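Local coordinates for hypothetical protein ST1066 (Sulfolobus tokodaii, PDB 2PJZ) that probably binds and hydrolyses ATP as the nucleotide-binding subunit of an ABC transporter, possibly one importing cobalt, at residues G30-L36 against K176-T182; R75-L80 against P147-D153; S168-K172 against L190-Y194; L204-I208 against L227-D231. All coordinates share one frame; numbering follows the deposited sequence. Where two conformers were deposited one is given.

Contact 1. Residues G30-L36 against K176-T182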
# COMPACT_ATOMS: atom_id res chain seq x y z
N GLY A 30 13.59 -3.11 -6.10
CA GLY A 30 13.91 -2.16 -7.16
C GLY A 30 12.69 -1.54 -7.83
O GLY A 30 12.83 -0.85 -8.86
N GLU A 31 11.51 -1.73 -7.24
CA GLU A 31 10.26 -1.28 -7.88
C GLU A 31 9.20 -1.18 -6.78
O GLU A 31 9.35 -1.81 -5.74
CB GLU A 31 9.78 -2.28 -8.95
CG GLU A 31 9.35 -3.66 -8.42
CD GLU A 31 9.01 -4.65 -9.52
OE1 GLU A 31 8.32 -4.26 -10.48
OE2 GLU A 31 9.46 -5.80 -9.43
N LYS A 32 8.14 -0.40 -7.02
CA LYS A 32 6.93 -0.43 -6.16
C LYS A 32 5.96 -1.46 -6.66
O LYS A 32 5.78 -1.60 -7.87
CB LYS A 32 6.22 0.92 -6.19
CG LYS A 32 6.92 2.01 -5.40
CD LYS A 32 6.22 3.37 -5.62
CE LYS A 32 7.12 4.38 -6.35
NZ LYS A 32 7.16 4.33 -7.90
N VAL A 33 5.36 -2.24 -5.77
CA VAL A 33 4.29 -3.13 -6.22
C VAL A 33 3.02 -2.70 -5.47
O VAL A 33 3.10 -2.07 -4.39
CB VAL A 33 4.61 -4.62 -6.02
CG1 VAL A 33 5.91 -5.00 -6.78
CG2 VAL A 33 4.69 -5.01 -4.50
N ILE A 34 1.87 -3.02 -6.04
CA ILE A 34 0.61 -2.67 -5.42
C ILE A 34 -0.06 -3.93 -4.90
O ILE A 34 -0.10 -4.95 -5.58
CB ILE A 34 -0.33 -1.95 -6.44
CG1 ILE A 34 0.32 -0.65 -6.90
CG2 ILE A 34 -1.73 -1.67 -5.81
CD1 ILE A 34 -0.33 -0.08 -8.17
N ILE A 35 -0.56 -3.88 -3.67
CA ILE A 35 -1.26 -5.04 -3.16
C ILE A 35 -2.71 -4.58 -3.11
O ILE A 35 -3.01 -3.56 -2.49
CB ILE A 35 -0.78 -5.42 -1.74
CG1 ILE A 35 0.67 -5.95 -1.80
CG2 ILE A 35 -1.72 -6.48 -1.11
CD1 ILE A 35 1.22 -6.37 -0.40
N LEU A 36 -3.57 -5.34 -3.81
CA LEU A 36 -5.00 -5.00 -3.93
C LEU A 36 -5.77 -5.95 -3.08
O LEU A 36 -5.56 -7.15 -3.14
CB LEU A 36 -5.50 -5.16 -5.38
CG LEU A 36 -4.90 -4.27 -6.44
CD1 LEU A 36 -5.38 -4.74 -7.84
CD2 LEU A 36 -5.28 -2.80 -6.15
N LYS A 176 11.89 4.58 -4.88
CA LYS A 176 11.88 3.65 -5.99
C LYS A 176 11.30 2.29 -5.67
O LYS A 176 10.63 1.71 -6.53
CB LYS A 176 13.28 3.48 -6.60
CG LYS A 176 13.28 2.55 -7.83
CD LYS A 176 14.63 2.50 -8.54
CE LYS A 176 15.55 1.48 -7.91
NZ LYS A 176 16.83 1.50 -8.70
N GLU A 177 11.55 1.77 -4.47
CA GLU A 177 11.10 0.41 -4.13
C GLU A 177 10.04 0.52 -3.03
O GLU A 177 10.10 1.43 -2.19
CB GLU A 177 12.28 -0.40 -3.58
CG GLU A 177 11.96 -1.81 -3.03
CD GLU A 177 13.24 -2.50 -2.58
OE1 GLU A 177 14.19 -2.62 -3.41
OE2 GLU A 177 13.31 -2.91 -1.39
N GLY A 178 9.09 -0.40 -3.04
CA GLY A 178 8.19 -0.47 -1.89
C GLY A 178 6.87 -1.10 -2.22
O GLY A 178 6.71 -1.81 -3.22
N ILE A 179 5.90 -0.84 -1.34
CA ILE A 179 4.62 -1.53 -1.43
C ILE A 179 3.58 -0.47 -1.21
O ILE A 179 3.68 0.32 -0.27
CB ILE A 179 4.49 -2.65 -0.35
CG1 ILE A 179 5.42 -3.83 -0.69
CG2 ILE A 179 3.00 -3.18 -0.27
CD1 ILE A 179 5.59 -4.79 0.52
N LEU A 180 2.57 -0.43 -2.08
CA LEU A 180 1.46 0.48 -1.94
C LEU A 180 0.24 -0.40 -1.76
O LEU A 180 0.01 -1.26 -2.58
CB LEU A 180 1.30 1.31 -3.23
CG LEU A 180 0.26 2.45 -3.23
CD1 LEU A 180 0.58 3.48 -4.34
CD2 LEU A 180 -1.19 1.92 -3.41
N VAL A 181 -0.55 -0.19 -0.70
CA VAL A 181 -1.74 -1.00 -0.54
C VAL A 181 -3.02 -0.18 -0.73
O VAL A 181 -3.09 0.95 -0.27
CB VAL A 181 -1.79 -1.78 0.82
CG1 VAL A 181 -0.46 -2.51 1.10
CG2 VAL A 181 -2.16 -0.89 1.98
N THR A 182 -4.01 -0.79 -1.38
CA THR A 182 -5.28 -0.09 -1.66
C THR A 182 -6.41 -1.03 -1.98
O THR A 182 -6.20 -2.14 -2.51
CB THR A 182 -5.12 0.94 -2.82
OG1 THR A 182 -6.33 1.73 -2.92
CG2 THR A 182 -4.84 0.22 -4.16
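Ile35 and Ile179 meet obliquely on one face of the sheet, Ile35 CD1 lying 3.7 Å from Ile179 CG2. Val33 and Val181 share this face: Val33 runs alongside Ile179, while Val181 CG1 packs against Ile35 CB. On the other face Thr182 turns a methyl, not its hydroxyl, to the partner strand. With OG1 anti to the backbone N (chi1 -172°), CG2 comes within 3.6 Å of Leu36 CD2 and also touches Ile34 CG2.

Between these faces the parallel strands 32-36 and 177-182 exchange regular backbone bonds. Gly178 N to Glu31 O, Val33 N to Gly178 O, Leu180 N to Val33 O, Ile35 N to Leu180 O and Thr182 N to Ile35 O alternate in direction, and CA-H...O contacts fill in beside them.

At the outer end the chemistry turns polar. Glu177 stretches out so that OE1 accepts from Gly30 N at 2.8 Å, on the anti side of the carboxylate but tilted 30° from its plane, while OE2 is held by the amino terminus at Met1. Lys176 lays its aliphatic chain beside Gly30, CG being 3.6 Å from Gly30 O.

Strand 195-200 continues the sheet beyond 32-36, and 149-153 lies beyond 177-182. Helix 43-50, whose first residues belong to the probable P-loop, covers Ile179 and Val181. Thr182 OG1 bonds to Glu154, next to the probable Walker B strand.

Contact 2. Residues R75-L80 against P147-D153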
# COMPACT_ATOMS: atom_id res chain seq x y z
N ARG A 75 16.51 4.98 5.51
CA ARG A 75 16.11 4.81 4.11
C ARG A 75 14.72 4.25 3.86
O ARG A 75 14.31 4.12 2.70
CB ARG A 75 17.15 3.97 3.36
CG ARG A 75 18.55 4.67 3.45
CD ARG A 75 19.51 4.00 2.52
NE ARG A 75 20.90 4.16 2.93
CZ ARG A 75 21.76 4.99 2.37
NH1 ARG A 75 21.39 5.77 1.36
NH2 ARG A 75 23.02 5.03 2.82
N TYR A 76 14.02 3.88 4.93
CA TYR A 76 12.63 3.39 4.83
C TYR A 76 11.67 4.43 5.37
O TYR A 76 11.95 5.06 6.40
CB TYR A 76 12.50 2.09 5.65
CG TYR A 76 11.08 1.55 5.66
CD1 TYR A 76 10.62 0.77 4.61
CD2 TYR A 76 10.18 1.87 6.68
CE1 TYR A 76 9.31 0.28 4.58
CE2 TYR A 76 8.87 1.37 6.68
CZ TYR A 76 8.45 0.58 5.61
OH TYR A 76 7.19 0.07 5.58
N SER A 77 10.53 4.61 4.69
CA SER A 77 9.47 5.48 5.16
C SER A 77 8.11 4.79 5.03
O SER A 77 7.92 3.96 4.15
CB SER A 77 9.36 6.75 4.28
OG SER A 77 10.43 7.59 4.49
N THR A 78 7.17 5.18 5.89
CA THR A 78 5.77 4.78 5.74
C THR A 78 4.90 6.01 6.01
O THR A 78 5.31 6.95 6.71
CB THR A 78 5.38 3.58 6.69
OG1 THR A 78 4.00 3.18 6.49
CG2 THR A 78 5.56 3.98 8.19
N ASN A 79 3.72 6.02 5.41
CA ASN A 79 2.71 7.05 5.73
C ASN A 79 1.72 6.58 6.77
O ASN A 79 0.75 7.29 7.04
CB ASN A 79 1.95 7.45 4.46
CG ASN A 79 1.01 6.35 3.95
OD1 ASN A 79 1.05 5.21 4.41
ND2 ASN A 79 0.12 6.73 3.03
N LEU A 80 1.97 5.41 7.39
CA LEU A 80 1.00 4.87 8.38
C LEU A 80 0.83 5.84 9.55
O LEU A 80 1.82 6.42 10.04
CB LEU A 80 1.43 3.50 8.92
CG LEU A 80 1.20 2.31 7.99
CD1 LEU A 80 2.10 1.15 8.51
CD2 LEU A 80 -0.27 1.87 7.91
N PRO A 147 12.99 8.33 0.46
CA PRO A 147 13.26 6.97 0.91
C PRO A 147 13.68 6.10 -0.26
O PRO A 147 13.20 6.30 -1.41
CB PRO A 147 11.88 6.48 1.41
CG PRO A 147 10.87 7.31 0.64
CD PRO A 147 11.55 8.67 0.53
N GLU A 148 14.56 5.15 -0.00
CA GLU A 148 14.78 4.10 -0.98
C GLU A 148 13.63 3.08 -0.99
O GLU A 148 13.37 2.44 -2.01
CB GLU A 148 16.08 3.35 -0.67
CG GLU A 148 17.35 4.21 -0.80
CD GLU A 148 17.57 4.83 -2.17
OE1 GLU A 148 17.00 4.36 -3.19
OE2 GLU A 148 18.35 5.81 -2.20
N ILE A 149 12.96 2.92 0.15
CA ILE A 149 11.96 1.86 0.30
C ILE A 149 10.80 2.50 1.03
O ILE A 149 10.99 3.11 2.05
CB ILE A 149 12.51 0.67 1.15
CG1 ILE A 149 13.84 0.16 0.55
CG2 ILE A 149 11.44 -0.48 1.24
CD1 ILE A 149 14.49 -1.07 1.36
N VAL A 150 9.58 2.31 0.52
CA VAL A 150 8.41 2.96 1.16
C VAL A 150 7.22 1.94 1.32
O VAL A 150 6.99 1.07 0.48
CB VAL A 150 8.06 4.27 0.33
CG1 VAL A 150 7.48 3.87 -1.06
CG2 VAL A 150 7.17 5.24 1.09
N GLY A 151 6.47 2.06 2.42
CA GLY A 151 5.24 1.29 2.61
C GLY A 151 4.12 2.30 2.66
O GLY A 151 4.02 3.10 3.60
N LEU A 152 3.28 2.30 1.64
CA LEU A 152 2.23 3.30 1.58
C LEU A 152 0.85 2.67 1.75
O LEU A 152 0.47 1.79 1.00
CB LEU A 152 2.32 4.11 0.30
CG LEU A 152 3.59 4.92 0.12
CD1 LEU A 152 3.62 5.55 -1.28
CD2 LEU A 152 3.70 6.00 1.22
N ASP A 153 0.14 3.11 2.78
CA ASP A 153 -1.23 2.64 3.02
C ASP A 153 -2.27 3.61 2.39
O ASP A 153 -2.28 4.81 2.71
CB ASP A 153 -1.48 2.51 4.51
CG ASP A 153 -2.83 1.88 4.84
OD1 ASP A 153 -3.31 1.03 4.07
OD2 ASP A 153 -3.41 2.28 5.85
O HOH W 1 19.33 6.79 0.29
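Asn79 and Asp153 are joined through backbone and amide: Asn79 OD1 accepts from Asp153 N at 2.8 Å, and Asn79 ND2 donates a hydrogen bond to Asp153 O at 3.1 Å. The first of these bonds is nearly straight (169° at the hydrogen). With chi1 at 71°, CG sits between the backbone N and carbonyl carbon of Asn79, turning the amide across to the neighbouring strand, and Thr139 OG1 is a further partner of ND2.

Main-chain bonds tie the rest of this parallel pair: Ile149 N to Arg75 O, Ser77 N to Ile149 O, and Gly151 N to Ser77 O, with a weak one from Asn79 N to Gly151 O. A side-chain bond reaches the same carbonyl: Thr78 OG1 donates to Gly151 O at 2.9 Å. This hydroxyl also accepts from Leu80 N, 3.1 Å from Thr78 OG1, which makes an ST turn.

Among apolar contacts, the Tyr76 ring crosses Ile149 at about a right angle, meeting CG2 at its edge; CD1 is 3.7 Å from Ile149 CG2. The ring extends as far as Gly151, where the lack of a side chain leaves room for Tyr76 OH, itself bonded to Ser51. Leu80 CD2 packs on Asp153 CB at 3.7 Å.

Arg75 and Glu148 run alongside each other at the exposed end, bridged by water between NH1 and OE2 and without direct contact of their charged atoms.

The paired bonds from Asn79 fix the backbone at Asp153, whose OD1 reaches Thr44 of the likely P-loop. This fits the terminal aspartate of a Walker B strand, held close to the nucleotide site.

Contact 3. Residues S168-K172 against L190-Y194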
# COMPACT_ATOMS: atom_id res chain seq x y z
N SER A 168 0.06 11.29 -6.74
CA SER A 168 0.49 10.17 -7.57
C SER A 168 1.79 10.51 -8.29
O SER A 168 2.66 9.66 -8.43
CB SER A 168 -0.59 9.79 -8.58
OG SER A 168 -0.22 8.63 -9.31
N ARG A 169 1.91 11.76 -8.74
CA ARG A 169 3.13 12.23 -9.39
C ARG A 169 4.31 12.10 -8.42
O ARG A 169 5.38 11.63 -8.80
CB ARG A 169 2.95 13.66 -9.99
CG ARG A 169 2.04 13.62 -11.28
CD ARG A 169 1.42 14.98 -11.86
NE ARG A 169 0.43 14.63 -12.92
CZ ARG A 169 -0.85 15.05 -13.00
NH1 ARG A 169 -1.33 15.93 -12.12
NH2 ARG A 169 -1.65 14.62 -13.99
N TYR A 170 4.09 12.45 -7.15
CA TYR A 170 5.18 12.33 -6.16
C TYR A 170 5.49 10.88 -5.76
O TYR A 170 6.64 10.52 -5.53
CB TYR A 170 4.86 13.16 -4.93
CG TYR A 170 5.03 14.64 -5.15
CD1 TYR A 170 6.27 15.17 -5.49
CD2 TYR A 170 3.95 15.51 -5.01
CE1 TYR A 170 6.43 16.53 -5.70
CE2 TYR A 170 4.10 16.88 -5.21
CZ TYR A 170 5.34 17.37 -5.56
OH TYR A 170 5.48 18.73 -5.75
N ILE A 171 4.43 10.08 -5.66
CA ILE A 171 4.55 8.64 -5.37
C ILE A 171 5.40 7.99 -6.45
O ILE A 171 6.24 7.15 -6.18
CB ILE A 171 3.12 7.98 -5.23
CG1 ILE A 171 2.47 8.45 -3.92
CG2 ILE A 171 3.18 6.43 -5.32
CD1 ILE A 171 1.00 8.09 -3.75
N LYS A 172 5.19 8.40 -7.70
CA LYS A 172 5.91 7.79 -8.81
C LYS A 172 7.36 8.26 -8.89
O LYS A 172 8.25 7.49 -9.29
CB LYS A 172 5.12 7.94 -10.12
CG LYS A 172 3.75 7.19 -10.04
CD LYS A 172 2.76 7.62 -11.15
CE LYS A 172 3.04 6.98 -12.48
NZ LYS A 172 1.93 7.35 -13.44
N LEU A 190 -3.43 5.08 -13.33
CA LEU A 190 -2.22 5.88 -13.21
C LEU A 190 -0.99 5.02 -12.90
O LEU A 190 0.12 5.52 -12.81
CB LEU A 190 -2.38 6.94 -12.11
CG LEU A 190 -3.23 8.18 -12.45
CD1 LEU A 190 -3.27 9.08 -11.23
CD2 LEU A 190 -2.65 8.94 -13.65
N TYR A 191 -1.20 3.71 -12.75
CA TYR A 191 -0.13 2.82 -12.32
C TYR A 191 0.08 1.63 -13.23
O TYR A 191 0.49 0.57 -12.78
CB TYR A 191 -0.35 2.38 -10.86
CG TYR A 191 -0.16 3.52 -9.91
CD1 TYR A 191 1.09 3.78 -9.34
CD2 TYR A 191 -1.21 4.39 -9.62
CE1 TYR A 191 1.28 4.86 -8.49
CE2 TYR A 191 -1.03 5.47 -8.78
CZ TYR A 191 0.21 5.70 -8.21
OH TYR A 191 0.37 6.77 -7.37
N LYS A 192 -0.12 1.84 -14.54
CA LYS A 192 -0.03 0.78 -15.55
C LYS A 192 1.33 0.13 -15.61
O LYS A 192 1.43 -1.08 -15.88
CB LYS A 192 -0.37 1.33 -16.96
CG LYS A 192 -1.73 1.97 -17.04
CD LYS A 192 -1.97 2.66 -18.41
CE LYS A 192 -3.45 2.98 -18.56
NZ LYS A 192 -3.78 3.43 -19.96
N GLU A 193 2.38 0.90 -15.34
CA GLU A 193 3.73 0.35 -15.43
C GLU A 193 4.14 -0.47 -14.20
O GLU A 193 5.26 -1.01 -14.12
CB GLU A 193 4.75 1.47 -15.76
CG GLU A 193 4.99 2.53 -14.66
CD GLU A 193 3.97 3.69 -14.58
OE1 GLU A 193 4.45 4.86 -14.52
OE2 GLU A 193 2.73 3.46 -14.51
N TYR A 194 3.20 -0.60 -13.25
CA TYR A 194 3.50 -1.26 -11.95
C TYR A 194 2.98 -2.66 -11.92
O TYR A 194 2.12 -3.00 -12.72
CB TYR A 194 2.89 -0.46 -10.80
CG TYR A 194 3.61 0.82 -10.58
CD1 TYR A 194 4.09 1.17 -9.32
CD2 TYR A 194 3.81 1.71 -11.63
CE1 TYR A 194 4.78 2.40 -9.14
CE2 TYR A 194 4.49 2.88 -11.47
CZ TYR A 194 4.98 3.23 -10.24
OH TYR A 194 5.64 4.43 -10.16
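Ser168 faces Leu190 and Tyr191 at the start of the contact. Ser168 OG lies 2.8 Å from Tyr191 OH, within hydrogen-bonding distance, though the bond is not settled and rests on one of two conformers; it also lies 3.6 Å from Leu190 CD1. One helical turn further on, Ile171 comes to the edge of the Tyr191 ring, where CG2 sits near the ring plane, 4.0 Å from Tyr191 CE1. The phenol end therefore lies between a serine hydroxyl and an isoleucine branch.

Lys172 does most of the work. Its CG passes obliquely by Tyr191 CE1 and lies 3.3 Å from Tyr194 OH. A bend at chi3 (79°) then swings the end of the chain over Tyr191 to Leu190, where Lys172 NZ gives a short 2.6 Å bond to Leu190 O, in the carbonyl plane. Glu193 adds a long salt bridge, OE1 being 3.7 Å from Lys172 NZ. Within the loop, the type I turn from Tyr191 to Tyr194 closes with a bond from Tyr194 N to Tyr191 O. The turn brings the two rings together, with Tyr191 CD1 3.8 Å above the centre of the Tyr194 ring.

Helix 161-173 thus packs on the connection leading from strand 177-182 to strand 195-200. Lys32 of the neighbouring strand 32-36 hydrogen-bonds Tyr194 OH, helix 131-144 packs on Ile171, and helix 210-214 touches the loop at Lys192.

Contact 4. Residues L204-I208 against L227-D231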
# COMPACT_ATOMS: atom_id res chain seq x y z
N LEU A 204 -1.30 -14.12 -0.82
CA LEU A 204 -0.87 -13.02 -1.68
C LEU A 204 -0.63 -13.59 -3.08
O LEU A 204 0.31 -14.37 -3.26
CB LEU A 204 0.41 -12.42 -1.16
CG LEU A 204 0.81 -10.97 -1.36
CD1 LEU A 204 -0.31 -9.94 -1.16
CD2 LEU A 204 1.95 -10.68 -0.35
N GLN A 205 -1.45 -13.20 -4.06
CA GLN A 205 -1.39 -13.85 -5.38
C GLN A 205 -1.02 -12.91 -6.52
O GLN A 205 -1.55 -11.80 -6.62
CB GLN A 205 -2.70 -14.61 -5.65
CG GLN A 205 -3.24 -15.36 -4.41
CD GLN A 205 -4.36 -16.32 -4.75
OE1 GLN A 205 -4.34 -16.95 -5.81
NE2 GLN A 205 -5.35 -16.44 -3.87
N GLY A 206 -0.09 -13.34 -7.37
CA GLY A 206 0.45 -12.46 -8.41
C GLY A 206 1.89 -12.86 -8.66
O GLY A 206 2.29 -13.93 -8.22
N PRO A 207 2.67 -12.01 -9.33
CA PRO A 207 2.33 -10.66 -9.75
C PRO A 207 1.54 -10.62 -11.08
O PRO A 207 1.51 -11.60 -11.80
CB PRO A 207 3.70 -10.01 -9.93
CG PRO A 207 4.57 -11.14 -10.39
CD PRO A 207 4.06 -12.36 -9.67
N ILE A 208 0.89 -9.50 -11.35
CA ILE A 208 0.31 -9.24 -12.68
C ILE A 208 0.58 -7.80 -13.06
O ILE A 208 0.56 -6.90 -12.21
CB ILE A 208 -1.21 -9.61 -12.75
CG1 ILE A 208 -1.77 -9.38 -14.17
CG2 ILE A 208 -2.04 -8.82 -11.73
CD1 ILE A 208 -3.21 -9.87 -14.33
N LEU A 227 -3.67 -14.51 -17.59
CA LEU A 227 -2.57 -13.70 -17.07
C LEU A 227 -2.28 -14.07 -15.61
O LEU A 227 -1.13 -14.05 -15.15
CB LEU A 227 -2.90 -12.21 -17.16
CG LEU A 227 -3.01 -11.53 -18.52
CD1 LEU A 227 -3.96 -10.35 -18.39
CD2 LEU A 227 -1.63 -11.06 -19.03
N LEU A 228 -3.34 -14.40 -14.88
CA LEU A 228 -3.20 -14.85 -13.49
C LEU A 228 -4.41 -15.66 -13.09
O LEU A 228 -5.54 -15.27 -13.39
CB LEU A 228 -3.06 -13.63 -12.56
CG LEU A 228 -2.92 -13.89 -11.05
CD1 LEU A 228 -1.62 -14.62 -10.76
CD2 LEU A 228 -2.97 -12.56 -10.29
N VAL A 229 -4.18 -16.79 -12.42
CA VAL A 229 -5.27 -17.58 -11.86
C VAL A 229 -5.30 -17.45 -10.33
O VAL A 229 -4.33 -17.76 -9.66
CB VAL A 229 -5.19 -19.07 -12.25
CG1 VAL A 229 -6.40 -19.85 -11.68
CG2 VAL A 229 -5.15 -19.22 -13.82
N LEU A 230 -6.42 -16.96 -9.80
CA LEU A 230 -6.61 -16.81 -8.35
C LEU A 230 -7.31 -18.01 -7.76
O LEU A 230 -8.36 -18.41 -8.25
CB LEU A 230 -7.45 -15.58 -8.04
CG LEU A 230 -6.96 -14.22 -8.53
CD1 LEU A 230 -8.03 -13.20 -8.28
CD2 LEU A 230 -5.64 -13.84 -7.83
N ASP A 231 -6.75 -18.57 -6.69
CA ASP A 231 -7.42 -19.59 -5.86
C ASP A 231 -8.22 -18.95 -4.71
O ASP A 231 -7.65 -18.21 -3.91
CB ASP A 231 -6.35 -20.54 -5.32
CG ASP A 231 -5.44 -21.08 -6.41
OD1 ASP A 231 -5.96 -21.59 -7.43
OD2 ASP A 231 -4.20 -21.02 -6.28
O HOH W 2 -2.00 -17.39 -7.72
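Gln205 and Asp231 are clasped by two hydrogen bonds: Gln205 OE1 accepts from Asp231 N at 3.0 Å, and Gln205 NE2 donates to Asp231 O at 2.9 Å. The donor at Asp231 N lies in the carbonyl plane on a lone pair of OE1, and Asp231 O lies close to the amide plane of Gln205, so the side-chain amide meets the backbone of Asp231 much as a neighbouring strand would. Water 2 donates to both Gln205 OE1 and Val229 O, giving OE1 a second donor.

Beside this polar pair comes the apolar part. Leu230 turns CD2 against Gln205 CB at 3.7 Å. Leu228 is directed toward strand 203-209 by a CG anti to its backbone N (chi1 179°), and its CD1 reaches Gly206 CA at 3.8 Å. Ile208 crosses Leu227 at about a right angle, CD1 resting 3.7 Å from Leu227 CB, and its CG2 meets Leu228 CD2.

The two strands run antiparallel, at 172°, but their axes stay 7.4 Å apart and they belong to different sheets. Strand 203-209 is the outermost strand of the mixed sheet, and 228-232 is an edge of the following antiparallel sheet, so side chains join the two edges.

Several features set these groups in place. Gly206 has backbone angles that suit glycine, and the peptide before Pro207 is cis. A classic beta bulge puts Leu227 and Leu228 both opposite Ile239, which also touches Ile208. Phe198 packs on Leu228 and Leu230, Val200 O also accepts from Gln205 NE2, and Lys236 forms a salt bridge with Asp231 OD1.

How the contacts relate
Contacts 1, 2 and 4 all reach one mixed sheet, whose order is 76-78, 149-153, 177-182, 32-36, 195-200 and 203-209. Contact 2 lies within the loop closed by contact 1; their centres are about 10 Å apart, and bonds between Leu152 and the strand 177-182 join them directly. Contact 3 stands on one side of the sheet, its centre about 10 Å from that of contact 1, and its segments alternate with those of contact 1 along the chain. Contact 4 comes last, across the chain's centre from contact 2, their centres about 25 Å apart, where the sheet meets the C-terminal antiparallel one. The strands leading into the probable nucleotide site thus sit centrally, flanked by helix and added sheet.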